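FAD dependent oxidoreductase domain-containing protein (Deinococcus radiodurans R1, PDB 3C4N) binds ADP and is probably an FAD-dependent oxidoreductase of the ETF-QO/FixC family, its precise reaction being unknown. Local coordinates at residues Ala195-Leu207 with His218-Val230. Numbering follows the deposited sequence.
Sequences AELVPGGVRLHRL and HETRQIRAGVIIV. With ADP (adenosine-5'-diphosphate), chain C.
Strands 201-205 and 221-225 pair antiparallel in the three-stranded meander of a Rossmann-type dinucleotide-binding domain, the β-excursion that in such flavoproteins leads back to the parallel sheet. Strand 194-198 enters a type II turn from V198 to G201; after strand 221-225 the chain turns a corner at G226, and strand 227-230 runs parallel to strand 36-42. The pairing rests on backbone bonds. V202 N gives one to I223 O at 3.0 Å, and I223 N returns one to V202 O at 2.9 Å. L204 N reaches R221 O at 2.8 Å. G201 CA comes within 3.2 Å of I223 O, a CA-H...O contact where a side chain would clash.

The two faces differ. V202, L204 and I223 gather on one, with R221 at its outer end. I223 CD1 meets L204 CD1 at 3.5 Å, the two side chains crossing at about a right angle, while I228 sends CD1 to V202 CG2 and lays CG2 against L197 CD2. On the other face, R203 has CG anti to its backbone N (chi1 178°) and bends at chi3, which lays its guanidinium almost parallel to the Q222 amide, the planes 5° apart; two donors, R203 NH2 and Q222 NE2, come so close that the amide's exact placement is doubtful. T220 CG2 packs at the guanidinium's edge, and E196 OE2 accepts a weak, salt-bridging bond from R203 NE. With a leucine in place of R203, E196 would probably lose this charge partner, and the Q222 amide the guanidinium alongside it. Farther along, L204 CD1 sits over the rim of one face of the R221 guanidinium, which pairs through NH1 with E35.

The meander also serves the nucleotide: A195 holds the adenine edge by its backbone, N donating to ADP N1 at 2.8 Å while O accepts from ADP N6 at 3.1 Å.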
loop_
_atom_site.group_PDB
_atom_site.type_symbol
_atom_site.label_atom_id
_atom_site.label_comp_id
_atom_site.label_asym_id
_atom_site.label_seq_id
_atom_site.Cartn_x
_atom_site.Cartn_y
_atom_site.Cartn_z
ATOM N N ALA A 195 -8.637 3.088 -12.802
ATOM C CA ALA A 195 -9.928 2.445 -12.759
ATOM C C ALA A 195 -10.825 3.064 -13.835
ATOM O O ALA A 195 -10.767 4.269 -14.096
ATOM C CB ALA A 195 -10.542 2.612 -11.372
ATOM N N GLU A 196 -11.641 2.216 -14.454
ATOM C CA GLU A 196 -12.583 2.604 -15.493
ATOM C C GLU A 196 -13.920 2.009 -15.069
ATOM O O GLU A 196 -14.002 0.810 -14.794
ATOM C CB GLU A 196 -12.167 1.997 -16.822
ATOM C CG GLU A 196 -13.143 2.244 -17.947
ATOM C CD GLU A 196 -12.930 1.301 -19.110
ATOM O OE1 GLU A 196 -11.757 1.021 -19.439
ATOM O OE2 GLU A 196 -13.932 0.847 -19.703
ATOM N N LEU A 197 -14.962 2.834 -15.017
ATOM C CA LEU A 197 -16.273 2.353 -14.601
ATOM C C LEU A 197 -17.025 1.596 -15.690
ATOM O O LEU A 197 -17.184 2.077 -16.808
ATOM C CB LEU A 197 -17.139 3.517 -14.101
ATOM C CG LEU A 197 -16.690 4.287 -12.855
ATOM C CD1 LEU A 197 -17.663 5.423 -12.613
ATOM C CD2 LEU A 197 -16.644 3.381 -11.641
ATOM N N VAL A 198 -17.479 0.396 -15.359
ATOM C CA VAL A 198 -18.236 -0.399 -16.305
ATOM C C VAL A 198 -19.538 -0.811 -15.628
ATOM O O VAL A 198 -19.639 -0.838 -14.399
ATOM C CB VAL A 198 -17.465 -1.680 -16.753
ATOM C CG1 VAL A 198 -16.220 -1.293 -17.518
ATOM C CG2 VAL A 198 -17.110 -2.541 -15.539
ATOM N N PRO A 199 -20.559 -1.133 -16.423
ATOM C CA PRO A 199 -21.830 -1.537 -15.826
ATOM C C PRO A 199 -21.631 -2.702 -14.875
ATOM O O PRO A 199 -21.230 -3.792 -15.287
ATOM C CB PRO A 199 -22.677 -1.898 -17.042
ATOM C CG PRO A 199 -21.646 -2.363 -18.044
ATOM C CD PRO A 199 -20.585 -1.306 -17.882
ATOM N N GLY A 200 -21.873 -2.450 -13.590
ATOM C CA GLY A 200 -21.741 -3.497 -12.582
ATOM C C GLY A 200 -20.472 -3.513 -11.740
ATOM O O GLY A 200 -20.505 -3.850 -10.550
ATOM N N GLY A 201 -19.347 -3.152 -12.347
ATOM C CA GLY A 201 -18.097 -3.159 -11.612
ATOM C C GLY A 201 -17.049 -2.175 -12.101
ATOM O O GLY A 201 -17.358 -1.069 -12.556
ATOM N N VAL A 202 -15.793 -2.586 -12.008
ATOM C CA VAL A 202 -14.695 -1.737 -12.421
ATOM C C VAL A 202 -13.718 -2.506 -13.296
ATOM O O VAL A 202 -13.614 -3.728 -13.201
ATOM C CB VAL A 202 -13.957 -1.189 -11.182
ATOM C CG1 VAL A 202 -12.937 -0.151 -11.590
ATOM C CG2 VAL A 202 -14.968 -0.605 -10.203
ATOM N N ARG A 203 -13.033 -1.783 -14.174
ATOM C CA ARG A 203 -12.036 -2.377 -15.050
ATOM C C ARG A 203 -10.725 -1.740 -14.615
ATOM O O ARG A 203 -10.597 -0.520 -14.591
ATOM C CB ARG A 203 -12.330 -2.049 -16.513
ATOM C CG ARG A 203 -11.301 -2.604 -17.491
ATOM C CD ARG A 203 -11.578 -2.143 -18.924
ATOM N NE ARG A 203 -12.933 -2.467 -19.368
ATOM C CZ ARG A 203 -13.419 -3.701 -19.471
ATOM N NH1 ARG A 203 -12.657 -4.746 -19.163
ATOM N NH2 ARG A 203 -14.669 -3.886 -19.882
ATOM N N LEU A 204 -9.760 -2.579 -14.260
ATOM C CA LEU A 204 -8.464 -2.118 -13.787
ATOM C C LEU A 204 -7.364 -2.242 -14.827
ATOM O O LEU A 204 -7.106 -3.331 -15.338
ATOM C CB LEU A 204 -8.079 -2.926 -12.555
ATOM C CG LEU A 204 -9.179 -2.985 -11.503
ATOM C CD1 LEU A 204 -8.831 -4.026 -10.462
ATOM C CD2 LEU A 204 -9.368 -1.605 -10.878
ATOM N N HIS A 205 -6.705 -1.128 -15.123
ATOM C CA HIS A 205 -5.610 -1.125 -16.088
ATOM C C HIS A 205 -4.282 -0.962 -15.353
ATOM O O HIS A 205 -4.192 -0.168 -14.420
ATOM C CB HIS A 205 -5.779 0.017 -17.093
ATOM C CG HIS A 205 -7.090 -0.007 -17.809
ATOM N ND1 HIS A 205 -8.269 0.385 -17.212
ATOM C CD2 HIS A 205 -7.423 -0.438 -19.049
ATOM C CE1 HIS A 205 -9.271 0.192 -18.049
ATOM N NE2 HIS A 205 -8.786 -0.309 -19.170
ATOM N N ARG A 206 -3.266 -1.720 -15.775
ATOM C CA ARG A 206 -1.920 -1.659 -15.187
ATOM C C ARG A 206 -0.858 -1.705 -16.282
ATOM O O ARG A 206 -1.154 -1.499 -17.463
ATOM C CB ARG A 206 -1.682 -2.827 -14.215
ATOM C CG ARG A 206 -2.751 -2.938 -13.131
ATOM C CD ARG A 206 -2.415 -3.844 -11.941
ATOM N NE ARG A 206 -2.718 -5.225 -12.168
ATOM C CZ ARG A 206 -3.562 -6.078 -11.595
ATOM N NH1 ARG A 206 -4.399 -5.821 -10.593
ATOM N NH2 ARG A 206 -3.501 -7.290 -12.100
ATOM N N LEU A 207 0.380 -1.977 -15.867
ATOM C CA LEU A 207 1.539 -2.078 -16.762
ATOM C C LEU A 207 2.597 -2.980 -16.123
ATOM O O LEU A 207 3.051 -2.710 -15.013
ATOM C CB LEU A 207 2.146 -0.689 -17.030
ATOM C CG LEU A 207 1.293 0.309 -17.827
ATOM C CD1 LEU A 207 2.001 1.657 -17.933
ATOM C CD2 LEU A 207 1.021 -0.257 -19.208
ATOM N N HIS A 218 -0.158 -3.745 -21.299
ATOM C CA HIS A 218 -1.310 -3.413 -20.464
ATOM C C HIS A 218 -1.917 -4.664 -19.830
ATOM O O HIS A 218 -1.698 -5.779 -20.302
ATOM C CB HIS A 218 -2.384 -2.689 -21.294
ATOM C CG HIS A 218 -2.874 -3.467 -22.479
ATOM N ND1 HIS A 218 -4.011 -3.120 -23.176
ATOM C CD2 HIS A 218 -2.371 -4.560 -23.105
ATOM C CE1 HIS A 218 -4.190 -3.963 -24.178
ATOM N NE2 HIS A 218 -3.207 -4.846 -24.158
ATOM N N GLU A 219 -2.673 -4.477 -18.754
ATOM C CA GLU A 219 -3.319 -5.594 -18.080
ATOM C C GLU A 219 -4.694 -5.194 -17.567
ATOM O O GLU A 219 -4.838 -4.683 -16.456
ATOM C CB GLU A 219 -2.464 -6.100 -16.918
ATOM C CG GLU A 219 -1.305 -6.993 -17.329
ATOM C CD GLU A 219 -0.572 -7.587 -16.128
ATOM O OE1 GLU A 219 -1.257 -8.128 -15.230
ATOM O OE2 GLU A 219 0.679 -7.520 -16.087
ATOM N N THR A 220 -5.702 -5.426 -18.397
ATOM C CA THR A 220 -7.077 -5.115 -18.054
ATOM C C THR A 220 -7.620 -6.223 -17.165
ATOM O O THR A 220 -7.364 -7.400 -17.403
ATOM C CB THR A 220 -7.926 -5.009 -19.319
ATOM O OG1 THR A 220 -7.544 -3.834 -20.044
ATOM C CG2 THR A 220 -9.404 -4.952 -18.972
ATOM N N ARG A 221 -8.373 -5.846 -16.140
ATOM C CA ARG A 221 -8.926 -6.822 -15.211
ATOM C C ARG A 221 -10.198 -6.277 -14.579
ATOM O O ARG A 221 -10.158 -5.291 -13.848
ATOM C CB ARG A 221 -7.890 -7.128 -14.121
ATOM C CG ARG A 221 -8.441 -7.858 -12.905
ATOM C CD ARG A 221 -7.460 -7.819 -11.728
ATOM N NE ARG A 221 -8.100 -8.260 -10.488
ATOM C CZ ARG A 221 -7.596 -8.080 -9.271
ATOM N NH1 ARG A 221 -8.258 -8.520 -8.208
ATOM N NH2 ARG A 221 -6.433 -7.460 -9.115
ATOM N N GLN A 222 -11.329 -6.912 -14.858
ATOM C CA GLN A 222 -12.587 -6.460 -14.282
ATOM C C GLN A 222 -12.839 -7.089 -12.917
ATOM O O GLN A 222 -12.272 -8.136 -12.585
ATOM C CB GLN A 222 -13.755 -6.787 -15.210
ATOM C CG GLN A 222 -13.733 -6.044 -16.523
ATOM C CD GLN A 222 -15.111 -5.932 -17.125
ATOM O OE1 GLN A 222 -15.781 -6.937 -17.372
ATOM N NE2 GLN A 222 -15.551 -4.703 -17.360
ATOM N N ILE A 223 -13.693 -6.435 -12.131
ATOM C CA ILE A 223 -14.063 -6.899 -10.795
ATOM C C ILE A 223 -15.465 -6.392 -10.435
ATOM O O ILE A 223 -15.789 -5.232 -10.682
ATOM C CB ILE A 223 -13.066 -6.388 -9.711
ATOM C CG1 ILE A 223 -12.939 -4.862 -9.777
ATOM C CG2 ILE A 223 -11.707 -7.037 -9.897
ATOM C CD1 ILE A 223 -11.936 -4.269 -8.784
ATOM N N ARG A 224 -16.305 -7.262 -9.875
ATOM C CA ARG A 224 -17.643 -6.847 -9.471
ATOM C C ARG A 224 -17.538 -6.082 -8.157
ATOM O O ARG A 224 -16.612 -6.303 -7.364
ATOM C CB ARG A 224 -18.578 -8.041 -9.257
ATOM C CG ARG A 224 -19.112 -8.696 -10.523
ATOM C CD ARG A 224 -20.179 -9.743 -10.172
ATOM N NE ARG A 224 -19.638 -10.788 -9.306
ATOM C CZ ARG A 224 -18.757 -11.704 -9.700
ATOM N NH1 ARG A 224 -18.327 -11.705 -10.956
ATOM N NH2 ARG A 224 -18.293 -12.604 -8.833
ATOM N N ALA A 225 -18.510 -5.201 -7.937
ATOM C CA ALA A 225 -18.575 -4.374 -6.747
ATOM C C ALA A 225 -20.021 -3.997 -6.452
ATOM O O ALA A 225 -20.759 -3.609 -7.355
ATOM C CB ALA A 225 -17.751 -3.119 -6.956
ATOM N N GLY A 226 -20.431 -4.117 -5.192
ATOM C CA GLY A 226 -21.793 -3.755 -4.828
ATOM C C GLY A 226 -21.929 -2.251 -4.682
ATOM O O GLY A 226 -22.992 -1.678 -4.929
ATOM N N VAL A 227 -20.841 -1.609 -4.270
ATOM C CA VAL A 227 -20.833 -0.168 -4.096
ATOM C C VAL A 227 -19.524 0.403 -4.612
ATOM O O VAL A 227 -18.452 -0.117 -4.305
ATOM C CB VAL A 227 -20.994 0.241 -2.605
ATOM C CG1 VAL A 227 -21.127 1.755 -2.503
ATOM C CG2 VAL A 227 -22.221 -0.432 -1.994
ATOM N N ILE A 228 -19.625 1.473 -5.399
ATOM C CA ILE A 228 -18.466 2.145 -5.983
ATOM C C ILE A 228 -18.442 3.632 -5.631
ATOM O O ILE A 228 -19.334 4.392 -6.021
ATOM C CB ILE A 228 -18.474 2.031 -7.522
ATOM C CG1 ILE A 228 -18.357 0.562 -7.936
ATOM C CG2 ILE A 228 -17.359 2.886 -8.110
ATOM C CD1 ILE A 228 -18.488 0.322 -9.428
ATOM N N ILE A 229 -17.409 4.036 -4.898
ATOM C CA ILE A 229 -17.232 5.426 -4.502
ATOM C C ILE A 229 -16.185 6.074 -5.405
ATOM O O ILE A 229 -15.024 5.667 -5.420
ATOM C CB ILE A 229 -16.780 5.526 -3.032
ATOM C CG1 ILE A 229 -17.858 4.921 -2.134
ATOM C CG2 ILE A 229 -16.503 6.969 -2.656
ATOM C CD1 ILE A 229 -17.502 4.930 -0.682
ATOM N N VAL A 230 -16.625 7.073 -6.167
ATOM C CA VAL A 230 -15.775 7.811 -7.095
ATOM C C VAL A 230 -15.148 9.022 -6.416
ATOM O O VAL A 230 -15.735 10.104 -6.372
ATOM C CB VAL A 230 -16.587 8.292 -8.319
ATOM C CG1 VAL A 230 -15.743 9.167 -9.208
ATOM C CG2 VAL A 230 -17.106 7.109 -9.095
HETATM P PB ADP C . -9.244 14.807 -3.706
HETATM O O1B ADP C . -10.665 15.041 -3.961
HETATM O O2B ADP C . -9.030 14.064 -2.305
HETATM O O3B ADP C . -8.437 16.206 -3.697
HETATM P PA ADP C . -7.199 14.159 -5.261
HETATM O O1A ADP C . -7.221 14.915 -6.527
HETATM O O2A ADP C . -6.394 15.021 -4.150
HETATM O O3A ADP C . -8.689 13.813 -4.778
HETATM O "O5'" ADP C . -6.629 12.672 -5.407
HETATM C "C5'" ADP C . -7.698 11.834 -5.719
HETATM C "C4'" ADP C . -7.206 10.558 -6.348
HETATM O "O4'" ADP C . -7.867 9.776 -7.377
HETATM C "C3'" ADP C . -5.969 11.150 -6.950
HETATM O "O3'" ADP C . -4.932 11.213 -5.970
HETATM C "C2'" ADP C . -5.638 10.245 -8.139
HETATM O "O2'" ADP C . -4.312 9.707 -8.000
HETATM C "C1'" ADP C . -6.763 9.174 -8.102
HETATM N N9 ADP C . -7.367 8.884 -9.363
HETATM C C8 ADP C . -7.802 9.853 -10.280
HETATM N N7 ADP C . -8.278 9.249 -11.354
HETATM C C5 ADP C . -8.220 7.903 -11.174
HETATM C C6 ADP C . -8.673 6.762 -11.887
HETATM N N6 ADP C . -9.616 6.890 -12.929
HETATM N N1 ADP C . -8.406 5.532 -11.393
HETATM C C2 ADP C . -7.760 5.368 -10.240
HETATM N N3 ADP C . -7.379 6.358 -9.519
HETATM C C4 ADP C . -7.646 7.676 -9.890
#